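Local coordinates for proteasome assembly chaperone family protein (Thermoplasma acidophilum, PDB 3GAA), which is of unknown function but may act as a chaperone in proteasome assembly, at residues Tyr24-Leu30 against Ser86-Ala92; Ser184-Pro188 against Ser201-Ile206; Leu42-Tyr46 against Gln222-Asp227. All coordinates share one frame; numbering follows the deposited sequence.

Interaction 1 (Tyr24-Leu30 against Ser86-Ala92)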
ATOM      1  N   TYR A  24      11.917  28.601  10.060  1.00 55.24           N
ATOM      2  CA  TYR A  24      13.305  28.805   9.633  1.00 53.25           C
ATOM      3  C   TYR A  24      13.377  29.963   8.683  1.00 52.84           C
ATOM      4  O   TYR A  24      12.690  29.967   7.658  1.00 53.71           O
ATOM      5  CB  TYR A  24      13.875  27.583   8.914  1.00 52.74           C
ATOM      6  CG  TYR A  24      14.201  26.484   9.858  1.00 49.70           C
ATOM      7  CD1 TYR A  24      15.278  26.595  10.698  1.00 47.42           C
ATOM      8  CD2 TYR A  24      13.410  25.352   9.950  1.00 47.96           C
ATOM      9  CE1 TYR A  24      15.587  25.602  11.595  1.00 46.16           C
ATOM     10  CE2 TYR A  24      13.714  24.330  10.849  1.00 46.22           C
ATOM     11  CZ  TYR A  24      14.800  24.482  11.671  1.00 45.58           C
ATOM     12  OH  TYR A  24      15.113  23.541  12.597  1.00 45.09           O
ATOM     13  N   ASN A  25      14.235  30.929   8.999  1.00 51.67           N
ATOM     14  CA  ASN A  25      14.459  32.077   8.128  1.00 50.69           C
ATOM     15  C   ASN A  25      15.567  31.756   7.188  1.00 48.46           C
ATOM     16  O   ASN A  25      16.674  32.215   7.331  1.00 48.53           O
ATOM     17  CB  ASN A  25      14.752  33.320   8.962  1.00 51.49           C
ATOM     18  CG  ASN A  25      13.630  33.585   9.996  1.00 55.89           C
ATOM     19  OD1 ASN A  25      12.492  33.877   9.600  1.00 60.99           O
ATOM     20  ND2 ASN A  25      13.921  33.413  11.312  1.00 57.63           N
ATOM     21  N   ASN A  26      15.273  30.885   6.253  1.00 46.50           N
ATOM     22  CA  ASN A  26      16.109  30.702   5.057  1.00 45.74           C
ATOM     23  C   ASN A  26      17.604  30.342   5.146  1.00 42.94           C
ATOM     24  O   ASN A  26      18.436  30.893   4.428  1.00 41.78           O
ATOM     25  CB  ASN A  26      15.934  31.894   4.165  1.00 46.01           C
ATOM     26  CG  ASN A  26      15.446  31.462   2.863  1.00 51.73           C
ATOM     27  OD1 ASN A  26      14.270  31.027   2.760  1.00 56.73           O
ATOM     28  ND2 ASN A  26      16.356  31.404   1.862  1.00 58.31           N
ATOM     29  N   PRO A  27      17.907  29.345   5.975  1.00 40.06           N
ATOM     30  CA  PRO A  27      19.194  29.204   6.613  1.00 38.48           C
ATOM     31  C   PRO A  27      20.295  28.779   5.679  1.00 36.57           C
ATOM     32  O   PRO A  27      20.015  28.177   4.645  1.00 35.53           O
ATOM     33  CB  PRO A  27      18.927  28.114   7.644  1.00 39.10           C
ATOM     34  CG  PRO A  27      17.820  27.318   7.068  1.00 38.90           C
ATOM     35  CD  PRO A  27      16.981  28.267   6.349  1.00 39.50           C
ATOM     36  N   VAL A  28      21.530  29.126   6.023  1.00 34.81           N
ATOM     37  CA  VAL A  28      22.686  28.578   5.309  1.00 34.43           C
ATOM     38  C   VAL A  28      23.172  27.389   6.099  1.00 34.27           C
ATOM     39  O   VAL A  28      23.370  27.524   7.322  1.00 35.21           O
ATOM     40  CB  VAL A  28      23.858  29.568   5.097  1.00 33.88           C
ATOM     41  CG1 VAL A  28      24.066  30.407   6.248  1.00 32.66           C
ATOM     42  CG2 VAL A  28      25.097  28.787   4.861  1.00 33.09           C
ATOM     43  N   VAL A  29      23.361  26.249   5.429  1.00 33.37           N
ATOM     44  CA  VAL A  29      23.694  25.015   6.125  1.00 33.79           C
ATOM     45  C   VAL A  29      25.146  24.596   5.961  1.00 33.68           C
ATOM     46  O   VAL A  29      25.597  24.357   4.852  1.00 33.63           O
ATOM     47  CB  VAL A  29      22.785  23.860   5.720  1.00 33.72           C
ATOM     48  CG1 VAL A  29      23.127  22.637   6.543  1.00 32.00           C
ATOM     49  CG2 VAL A  29      21.308  24.240   5.963  1.00 35.05           C
ATOM     50  N   LEU A  30      25.862  24.473   7.071  1.00 33.80           N
ATOM     51  CA  LEU A  30      27.266  24.085   7.026  1.00 34.39           C
ATOM     52  C   LEU A  30      27.416  22.649   7.486  1.00 35.65           C
ATOM     53  O   LEU A  30      26.840  22.281   8.491  1.00 35.90           O
ATOM     54  CB  LEU A  30      28.075  25.005   7.943  1.00 33.81           C
ATOM     55  CG  LEU A  30      27.854  26.520   7.771  1.00 34.20           C
ATOM     56  CD1 LEU A  30      28.349  27.286   9.022  1.00 32.20           C
ATOM     57  CD2 LEU A  30      28.479  27.060   6.466  1.00 29.13           C
ATOM     58  N   SER A  86      18.367  32.699  15.389  1.00 41.05           N
ATOM     59  CA  SER A  86      17.470  33.224  14.374  1.00 40.45           C
ATOM     60  C   SER A  86      17.072  32.169  13.403  1.00 39.92           C
ATOM     61  O   SER A  86      16.313  32.444  12.505  1.00 41.67           O
ATOM     62  CB  SER A  86      18.208  34.281  13.625  1.00 40.33           C
ATOM     63  OG  SER A  86      19.332  34.619  14.420  1.00 42.19           O
ATOM     64  N   ASN A  87      17.595  30.966  13.545  1.00 38.97           N
ATOM     65  CA  ASN A  87      17.357  29.919  12.563  1.00 38.48           C
ATOM     66  C   ASN A  87      17.714  30.370  11.128  1.00 37.55           C
ATOM     67  O   ASN A  87      17.004  30.119  10.172  1.00 36.73           O
ATOM     68  CB  ASN A  87      15.943  29.379  12.722  1.00 38.71           C
ATOM     69  CG  ASN A  87      15.723  28.728  14.085  1.00 40.77           C
ATOM     70  OD1 ASN A  87      15.735  27.512  14.212  1.00 42.76           O
ATOM     71  ND2 ASN A  87      15.565  29.547  15.126  1.00 44.10           N
ATOM     72  N   THR A  88      18.870  31.025  11.035  1.00 37.11           N
ATOM     73  CA  THR A  88      19.512  31.423   9.790  1.00 37.06           C
ATOM     74  C   THR A  88      20.796  30.658   9.460  1.00 36.68           C
ATOM     75  O   THR A  88      21.320  30.802   8.371  1.00 37.26           O
ATOM     76  CB  THR A  88      19.901  32.901   9.839  1.00 37.13           C
ATOM     77  OG1 THR A  88      20.303  33.213  11.174  1.00 39.81           O
ATOM     78  CG2 THR A  88      18.733  33.789   9.443  1.00 35.97           C
ATOM     79  N   VAL A  89      21.317  29.850  10.373  1.00 36.14           N
ATOM     80  CA  VAL A  89      22.488  29.034  10.066  1.00 35.34           C
ATOM     81  C   VAL A  89      22.245  27.686  10.719  1.00 35.19           C
ATOM     82  O   VAL A  89      21.967  27.607  11.921  1.00 34.51           O
ATOM     83  CB  VAL A  89      23.807  29.627  10.665  1.00 35.64           C
ATOM     84  CG1 VAL A  89      24.989  28.718  10.356  1.00 35.20           C
ATOM     85  CG2 VAL A  89      24.069  31.062  10.207  1.00 33.55           C
ATOM     86  N   LEU A  90      22.337  26.631   9.933  1.00 34.32           N
ATOM     87  CA  LEU A  90      22.286  25.337  10.510  1.00 34.54           C
ATOM     88  C   LEU A  90      23.670  24.722  10.401  1.00 34.42           C
ATOM     89  O   LEU A  90      24.479  25.084   9.519  1.00 34.46           O
ATOM     90  CB  LEU A  90      21.260  24.469   9.786  1.00 35.14           C
ATOM     91  CG  LEU A  90      19.799  24.943   9.709  1.00 35.95           C
ATOM     92  CD1 LEU A  90      19.000  23.877   9.048  1.00 37.81           C
ATOM     93  CD2 LEU A  90      19.193  25.230  11.035  1.00 34.63           C
ATOM     94  N   VAL A  91      23.950  23.791  11.298  1.00 33.60           N
ATOM     95  CA  VAL A  91      25.122  22.939  11.147  1.00 33.32           C
ATOM     96  C   VAL A  91      24.717  21.468  11.235  1.00 34.19           C
ATOM     97  O   VAL A  91      23.966  21.069  12.105  1.00 33.42           O
ATOM     98  CB  VAL A  91      26.223  23.207  12.188  1.00 33.40           C
ATOM     99  CG1 VAL A  91      27.248  22.049  12.119  1.00 29.68           C
ATOM    100  CG2 VAL A  91      26.833  24.679  12.012  1.00 30.45           C
ATOM    101  N   ALA A  92      25.194  20.687  10.280  1.00 35.11           N
ATOM    102  CA  ALA A  92      24.932  19.288  10.245  1.00 35.50           C
ATOM    103  C   ALA A  92      26.286  18.684  10.466  1.00 36.08           C
ATOM    104  O   ALA A  92      27.227  19.038   9.758  1.00 35.93           O
ATOM    105  CB  ALA A  92      24.371  18.916   8.897  1.00 35.14           C
TER
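V28, V29 and L30 pair with V89, L90 and V91 as neighbouring parallel strands of the mixed sheet at the centre of this PAC2-family α/β fold. The register is V28 with V89, V29 with L90 and L30 with V91. V28 N donates to T88 O, and V28 O then takes the N-H of L90 at 2.9 Å. L30 repeats the pattern. Its N-H points almost straight at L90 O (174° at the hydrogen), and its O receives A92 N. Thus V28 and L30 each bind the second strand through both backbone polar atoms.

The side chains split between the two faces. On one face, L90 CB lies 3.8 Å from V29 CG2. L90 CG sits beside P27 CB, and L90 CD2 reaches Y24 CE1 at 3.7 Å. Helix 103-117 covers this group, with W113 on L90 and I114 on V29. V28, L30, V89 and V91 occupy the other face, where L30 CD1 approaches V89 CG1 at 3.9 Å. Helix 39-51 packs on V91 there.

Ahead of the strands the two segments stay close. N87 packs beside the Y24 ring, its amide plane 63° from the ring plane. N25 is the centre of an inverse gamma turn. Its CG lies anti to the carbonyl carbon (chi1 -55°), which turns the amide to the S86 backbone, where ND2 donates in its own amide plane to S86 O at 2.8 Å.

Interaction 2 (Ser184-Pro188 against Ser201-Ile206)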
ATOM      1  N   SER A 184      31.682  23.527  -1.627  1.00 32.41           N
ATOM      2  CA  SER A 184      32.540  22.960  -0.639  1.00 32.85           C
ATOM      3  C   SER A 184      33.824  23.813  -0.489  1.00 32.47           C
ATOM      4  O   SER A 184      34.300  24.354  -1.465  1.00 32.96           O
ATOM      5  CB  SER A 184      32.862  21.527  -1.026  1.00 32.53           C
ATOM      6  OG  SER A 184      34.054  21.159  -0.366  1.00 34.36           O
ATOM      7  N   PHE A 185      34.341  23.973   0.732  1.00 32.03           N
ATOM      8  CA  PHE A 185      35.678  24.520   0.908  1.00 31.28           C
ATOM      9  C   PHE A 185      36.600  23.392   1.407  1.00 31.54           C
ATOM     10  O   PHE A 185      36.213  22.581   2.270  1.00 31.30           O
ATOM     11  CB  PHE A 185      35.659  25.651   1.925  1.00 31.64           C
ATOM     12  CG  PHE A 185      34.909  26.883   1.484  1.00 30.19           C
ATOM     13  CD1 PHE A 185      35.271  27.569   0.346  1.00 29.32           C
ATOM     14  CD2 PHE A 185      33.898  27.378   2.231  1.00 30.04           C
ATOM     15  CE1 PHE A 185      34.640  28.678  -0.038  1.00 27.79           C
ATOM     16  CE2 PHE A 185      33.232  28.524   1.833  1.00 30.79           C
ATOM     17  CZ  PHE A 185      33.603  29.154   0.695  1.00 30.66           C
ATOM     18  N   ILE A 186      37.799  23.324   0.834  1.00 31.15           N
ATOM     19  CA  ILE A 186      38.809  22.381   1.260  1.00 31.00           C
ATOM     20  C   ILE A 186      40.120  23.090   1.615  1.00 31.47           C
ATOM     21  O   ILE A 186      40.569  24.058   0.969  1.00 30.37           O
ATOM     22  CB  ILE A 186      39.105  21.311   0.206  1.00 31.63           C
ATOM     23  CG1 ILE A 186      37.805  20.673  -0.322  1.00 33.13           C
ATOM     24  CG2 ILE A 186      39.939  20.232   0.831  1.00 30.01           C
ATOM     25  CD1 ILE A 186      37.229  21.353  -1.596  1.00 34.36           C
ATOM     26  N   THR A 187      40.741  22.610   2.678  1.00 32.22           N
ATOM     27  CA  THR A 187      41.963  23.233   3.128  1.00 32.81           C
ATOM     28  C   THR A 187      43.001  22.149   3.431  1.00 31.85           C
ATOM     29  O   THR A 187      42.664  21.155   3.963  1.00 31.03           O
ATOM     30  CB  THR A 187      41.668  24.148   4.318  1.00 32.67           C
ATOM     31  OG1 THR A 187      42.707  25.117   4.410  1.00 36.57           O
ATOM     32  CG2 THR A 187      41.582  23.364   5.626  1.00 33.25           C
ATOM     33  N   PRO A 188      44.260  22.336   3.038  1.00 32.27           N
ATOM     34  CA  PRO A 188      45.236  21.317   3.380  1.00 32.27           C
ATOM     35  C   PRO A 188      45.390  21.214   4.884  1.00 33.53           C
ATOM     36  O   PRO A 188      45.443  22.223   5.575  1.00 32.84           O
ATOM     37  CB  PRO A 188      46.536  21.840   2.770  1.00 31.53           C
ATOM     38  CG  PRO A 188      46.208  23.069   2.010  1.00 31.23           C
ATOM     39  CD  PRO A 188      44.890  23.543   2.468  1.00 32.86           C
ATOM     40  N   SER A 201      41.258  28.589   8.652  1.00 24.20           N
ATOM     41  CA  SER A 201      41.062  28.998   7.257  1.00 25.12           C
ATOM     42  C   SER A 201      39.673  28.770   6.697  1.00 26.16           C
ATOM     43  O   SER A 201      39.161  29.613   5.886  1.00 25.95           O
ATOM     44  CB  SER A 201      41.957  28.206   6.378  1.00 25.16           C
ATOM     45  OG  SER A 201      43.273  28.391   6.797  1.00 28.68           O
ATOM     46  N   ILE A 202      39.106  27.610   7.066  1.00 26.38           N
ATOM     47  CA  ILE A 202      37.783  27.232   6.631  1.00 27.45           C
ATOM     48  C   ILE A 202      36.803  28.221   7.227  1.00 28.27           C
ATOM     49  O   ILE A 202      35.899  28.671   6.524  1.00 28.84           O
ATOM     50  CB  ILE A 202      37.403  25.766   7.053  1.00 28.13           C
ATOM     51  CG1 ILE A 202      37.282  24.783   5.860  1.00 29.70           C
ATOM     52  CG2 ILE A 202      36.007  25.724   7.695  1.00 28.60           C
ATOM     53  CD1 ILE A 202      38.505  24.531   5.048  1.00 31.54           C
ATOM     54  N   ILE A 203      36.986  28.580   8.509  1.00 28.69           N
ATOM     55  CA  ILE A 203      36.095  29.553   9.172  1.00 29.16           C
ATOM     56  C   ILE A 203      36.206  30.944   8.519  1.00 29.51           C
ATOM     57  O   ILE A 203      35.253  31.721   8.468  1.00 29.19           O
ATOM     58  CB  ILE A 203      36.320  29.686  10.739  1.00 28.91           C
ATOM     59  CG1 ILE A 203      35.863  28.446  11.506  1.00 27.14           C
ATOM     60  CG2 ILE A 203      35.509  30.801  11.275  1.00 28.87           C
ATOM     61  CD1 ILE A 203      34.610  27.900  10.996  1.00 28.90           C
ATOM     62  N   GLU A 204      37.376  31.269   8.028  1.00 29.89           N
ATOM     63  CA  GLU A 204      37.533  32.548   7.404  1.00 30.60           C
ATOM     64  C   GLU A 204      36.907  32.526   6.033  1.00 29.92           C
ATOM     65  O   GLU A 204      36.339  33.529   5.605  1.00 29.64           O
ATOM     66  CB  GLU A 204      39.001  32.859   7.268  1.00 31.79           C
ATOM     67  CG  GLU A 204      39.673  33.224   8.557  1.00 35.92           C
ATOM     68  CD  GLU A 204      41.040  33.932   8.360  1.00 42.83           C
ATOM     69  OE1 GLU A 204      41.396  34.326   7.198  1.00 45.35           O
ATOM     70  OE2 GLU A 204      41.746  34.116   9.399  1.00 46.99           O
ATOM     71  N   ALA A 205      37.064  31.398   5.327  1.00 29.73           N
ATOM     72  CA  ALA A 205      36.345  31.142   4.049  1.00 29.10           C
ATOM     73  C   ALA A 205      34.846  31.405   4.259  1.00 28.63           C
ATOM     74  O   ALA A 205      34.240  32.247   3.605  1.00 28.12           O
ATOM     75  CB  ALA A 205      36.570  29.717   3.574  1.00 28.13           C
ATOM     76  N   ILE A 206      34.269  30.738   5.237  1.00 28.34           N
ATOM     77  CA  ILE A 206      32.875  30.934   5.475  1.00 28.78           C
ATOM     78  C   ILE A 206      32.511  32.393   5.756  1.00 28.75           C
ATOM     79  O   ILE A 206      31.492  32.853   5.262  1.00 28.74           O
ATOM     80  CB  ILE A 206      32.405  30.065   6.573  1.00 28.90           C
ATOM     81  CG1 ILE A 206      32.408  28.625   6.088  1.00 29.74           C
ATOM     82  CG2 ILE A 206      31.018  30.468   7.011  1.00 29.20           C
ATOM     83  CD1 ILE A 206      32.178  27.734   7.235  1.00 32.86           C
TER
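F185 leaves strand 181-190 toward helix 196-210. Its CB is 4.3 Å from I202 CG1. CG lies anti to the carbonyl carbon (chi1 -67°), and from there the ring lies against A205. The methyl CB of A205 sits over the ring centre, 3.8 Å from the centroid and only 10° off the ring normal. This is a CH-pi contact over the face. F185 CG, CD1, CD2, CE2 and CZ all lie 3.8 to 4.2 Å from A205 CB. CD2 also meets I206 CG1 at 4.3 Å. The ring also meets that of F151.

Strand 181-190 is an inner strand of the mixed sheet, between strands 121-130 and 140-142. Helix 196-210 follows it in the chain, and the short segments make 150° between their directions. This is a beta-alpha unit, the helix running back over the sheet, with the axes 8.7 Å apart at closest approach. An alanine in place of F185 would probably leave the A205 methyl without an aromatic face and open a gap between strand and helix.

T187, two residues on and on the same side of the strand, makes the second footing. Its CB and CG2 lie against I202 CD1, the two side chains running obliquely. Its OG1 is hydrogen-bonded to P138 O, and the S201 hydroxyl to G197 O within its own helix. The T187 and S201 side chains therefore meet by packing, with T187 OG1 3.7 Å from S201 CB.

Interaction 3 (Leu42-Tyr46 against Gln222-Asp227)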
ATOM      1  N   LEU A  42      35.769  19.207  13.120  1.00 29.41           N
ATOM      2  CA  LEU A  42      36.337  20.231  13.959  1.00 28.74           C
ATOM      3  C   LEU A  42      35.763  21.577  13.636  1.00 28.21           C
ATOM      4  O   LEU A  42      35.474  22.313  14.540  1.00 30.01           O
ATOM      5  CB  LEU A  42      37.847  20.245  13.833  1.00 29.24           C
ATOM      6  CG  LEU A  42      38.555  19.024  14.453  1.00 29.47           C
ATOM      7  CD1 LEU A  42      40.062  19.159  14.205  1.00 25.35           C
ATOM      8  CD2 LEU A  42      38.257  18.897  15.946  1.00 26.72           C
ATOM      9  N   ALA A  43      35.578  21.938  12.378  1.00 27.61           N
ATOM     10  CA  ALA A  43      34.895  23.217  12.098  1.00 27.29           C
ATOM     11  C   ALA A  43      33.453  23.194  12.631  1.00 26.34           C
ATOM     12  O   ALA A  43      33.067  24.068  13.368  1.00 24.31           O
ATOM     13  CB  ALA A  43      34.928  23.572  10.593  1.00 27.62           C
ATOM     14  N   ALA A  44      32.701  22.147  12.268  1.00 26.71           N
ATOM     15  CA  ALA A  44      31.299  21.964  12.671  1.00 26.72           C
ATOM     16  C   ALA A  44      31.234  22.201  14.135  1.00 27.70           C
ATOM     17  O   ALA A  44      30.529  23.110  14.557  1.00 30.12           O
ATOM     18  CB  ALA A  44      30.777  20.576  12.377  1.00 25.82           C
ATOM     19  N   SER A  45      31.997  21.449  14.921  1.00 27.17           N
ATOM     20  CA  SER A  45      31.964  21.635  16.370  1.00 26.77           C
ATOM     21  C   SER A  45      32.304  23.015  16.823  1.00 26.05           C
ATOM     22  O   SER A  45      31.575  23.583  17.642  1.00 25.78           O
ATOM     23  CB  SER A  45      32.920  20.723  17.029  1.00 26.65           C
ATOM     24  OG  SER A  45      32.479  19.465  16.702  1.00 27.43           O
ATOM     25  N   TYR A  46      33.407  23.543  16.311  1.00 25.21           N
ATOM     26  CA  TYR A  46      33.764  24.899  16.641  1.00 25.13           C
ATOM     27  C   TYR A  46      32.585  25.818  16.443  1.00 25.19           C
ATOM     28  O   TYR A  46      32.225  26.508  17.362  1.00 25.47           O
ATOM     29  CB  TYR A  46      34.902  25.401  15.794  1.00 24.78           C
ATOM     30  CG  TYR A  46      35.301  26.803  16.165  1.00 25.80           C
ATOM     31  CD1 TYR A  46      34.942  27.869  15.370  1.00 28.83           C
ATOM     32  CD2 TYR A  46      36.022  27.066  17.330  1.00 25.83           C
ATOM     33  CE1 TYR A  46      35.314  29.170  15.707  1.00 29.60           C
ATOM     34  CE2 TYR A  46      36.395  28.353  17.666  1.00 28.79           C
ATOM     35  CZ  TYR A  46      36.029  29.403  16.836  1.00 29.35           C
ATOM     36  OH  TYR A  46      36.346  30.698  17.124  1.00 31.53           O
ATOM     37  N   GLN A 222      40.600  26.083  21.541  1.00 32.99           N
ATOM     38  CA  GLN A 222      39.402  25.300  21.544  1.00 32.78           C
ATOM     39  C   GLN A 222      39.556  24.132  20.613  1.00 32.67           C
ATOM     40  O   GLN A 222      39.048  23.061  20.850  1.00 33.90           O
ATOM     41  CB  GLN A 222      38.202  26.142  21.149  1.00 32.64           C
ATOM     42  CG  GLN A 222      36.955  25.309  20.984  1.00 34.17           C
ATOM     43  CD  GLN A 222      35.715  26.142  20.822  1.00 37.53           C
ATOM     44  OE1 GLN A 222      34.610  25.620  20.543  1.00 40.17           O
ATOM     45  NE2 GLN A 222      35.879  27.454  20.979  1.00 38.44           N
ATOM     46  N   VAL A 223      40.230  24.336  19.514  1.00 32.58           N
ATOM     47  CA  VAL A 223      40.252  23.314  18.497  1.00 32.21           C
ATOM     48  C   VAL A 223      41.272  22.229  18.795  1.00 32.71           C
ATOM     49  O   VAL A 223      41.058  21.117  18.435  1.00 31.97           O
ATOM     50  CB  VAL A 223      40.552  23.951  17.152  1.00 32.18           C
ATOM     51  CG1 VAL A 223      41.267  22.976  16.248  1.00 31.51           C
ATOM     52  CG2 VAL A 223      39.232  24.509  16.567  1.00 29.99           C
ATOM     53  N   LYS A 224      42.385  22.558  19.443  1.00 33.65           N
ATOM     54  CA  LYS A 224      43.308  21.541  19.915  1.00 34.48           C
ATOM     55  C   LYS A 224      42.590  20.608  20.879  1.00 34.65           C
ATOM     56  O   LYS A 224      42.760  19.387  20.831  1.00 34.82           O
ATOM     57  CB  LYS A 224      44.497  22.152  20.653  1.00 35.21           C
ATOM     58  CG  LYS A 224      45.508  22.961  19.820  1.00 38.20           C
ATOM     59  CD  LYS A 224      46.486  23.696  20.760  1.00 42.99           C
ATOM     60  CE  LYS A 224      46.928  25.075  20.213  1.00 47.00           C
ATOM     61  NZ  LYS A 224      47.470  26.003  21.291  1.00 48.78           N
ATOM     62  N   ALA A 225      41.796  21.179  21.770  1.00 34.80           N
ATOM     63  CA  ALA A 225      41.063  20.377  22.722  1.00 35.02           C
ATOM     64  C   ALA A 225      40.162  19.416  21.972  1.00 35.34           C
ATOM     65  O   ALA A 225      40.128  18.274  22.284  1.00 36.37           O
ATOM     66  CB  ALA A 225      40.256  21.270  23.689  1.00 34.60           C
ATOM     67  N   LEU A 226      39.433  19.881  20.978  1.00 36.59           N
ATOM     68  CA  LEU A 226      38.589  19.008  20.155  1.00 37.52           C
ATOM     69  C   LEU A 226      39.391  17.974  19.406  1.00 38.16           C
ATOM     70  O   LEU A 226      39.011  16.838  19.354  1.00 39.08           O
ATOM     71  CB  LEU A 226      37.805  19.826  19.127  1.00 38.03           C
ATOM     72  CG  LEU A 226      36.530  20.531  19.592  1.00 38.10           C
ATOM     73  CD1 LEU A 226      36.042  21.669  18.624  1.00 38.07           C
ATOM     74  CD2 LEU A 226      35.497  19.433  19.780  1.00 37.81           C
ATOM     75  N   ASP A 227      40.508  18.363  18.826  1.00 39.21           N
ATOM     76  CA  ASP A 227      41.370  17.420  18.173  1.00 40.40           C
ATOM     77  C   ASP A 227      41.700  16.175  19.038  1.00 41.82           C
ATOM     78  O   ASP A 227      41.461  15.046  18.590  1.00 41.88           O
ATOM     79  CB  ASP A 227      42.637  18.123  17.721  1.00 40.60           C
ATOM     80  CG  ASP A 227      43.463  17.273  16.766  1.00 43.08           C
ATOM     81  OD1 ASP A 227      44.467  16.670  17.247  1.00 45.90           O
ATOM     82  OD2 ASP A 227      43.094  17.187  15.557  1.00 44.61           O
TER
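Y46 carries its CG anti to the backbone N (chi1 -178°), which swings the ring toward the 222-227 helix, where Q222 and V223 receive it. L226 has its CG anti to the carbonyl carbon (chi1 -81°), and this sends its branched end toward S45. L42 reaches the other way. Its chain runs extended to CD1, and the side branch CD2 touches the root of L226.

The two leucines slide past each other in opposite directions. L42 CD2 lies 3.3 Å from L226 CB and also meets the backbone at D227 N. The other branch, L42 CD1, comes 3.9 Å from D227 OD2. L226 in turn ends one turn further along the first helix, with CD1 3.6 Å from S45 CB and close to the backbone N of Y46. The S45 hydroxyl faces its own helix and is hydrogen-bonded to V41 O, so S45 offers L226 its CB.

Y46 CD2 is the ring atom nearest V223, with V223 CG2 at 4.2 Å. The extended side chain of Q222 crosses the ring at about a right angle. I214 and L219 also pack on Y46, while V199 of helix 196-210 and I230 of helix 219-243 add to the apolar surroundings of L42.

The contact is mainly van der Waals. The two short helix axes come within 10.2 Å, with 124° between their directions. This is a helix-helix crossing in which the first turns of the C-terminal helix 219-243, part of a predicted coiled coil, are seated on helix 39-51 of the PAC2-family α/β fold.

In the fold
The chain enters the sheet at strand 28-32, then forms helix 39-51. Interaction 1 closes the first loop when strand 89-94 comes alongside strand 28-32. Helix 39-51 lies inside that loop but is met by the C-terminal helix 219-243, so interaction 3 crosses interaction 1. Interaction 2 is a short closure between strand 181-190 and helix 196-210, nested within the long loop of interaction 3 and later than interaction 1. The three touch one another. L30 packs on I206, V91 on A44, I202 on A43 and I203 on Y46. Together they join two parts of the sheet to helices 39-51 and 196-210, and helix 39-51 to the C-terminal helix.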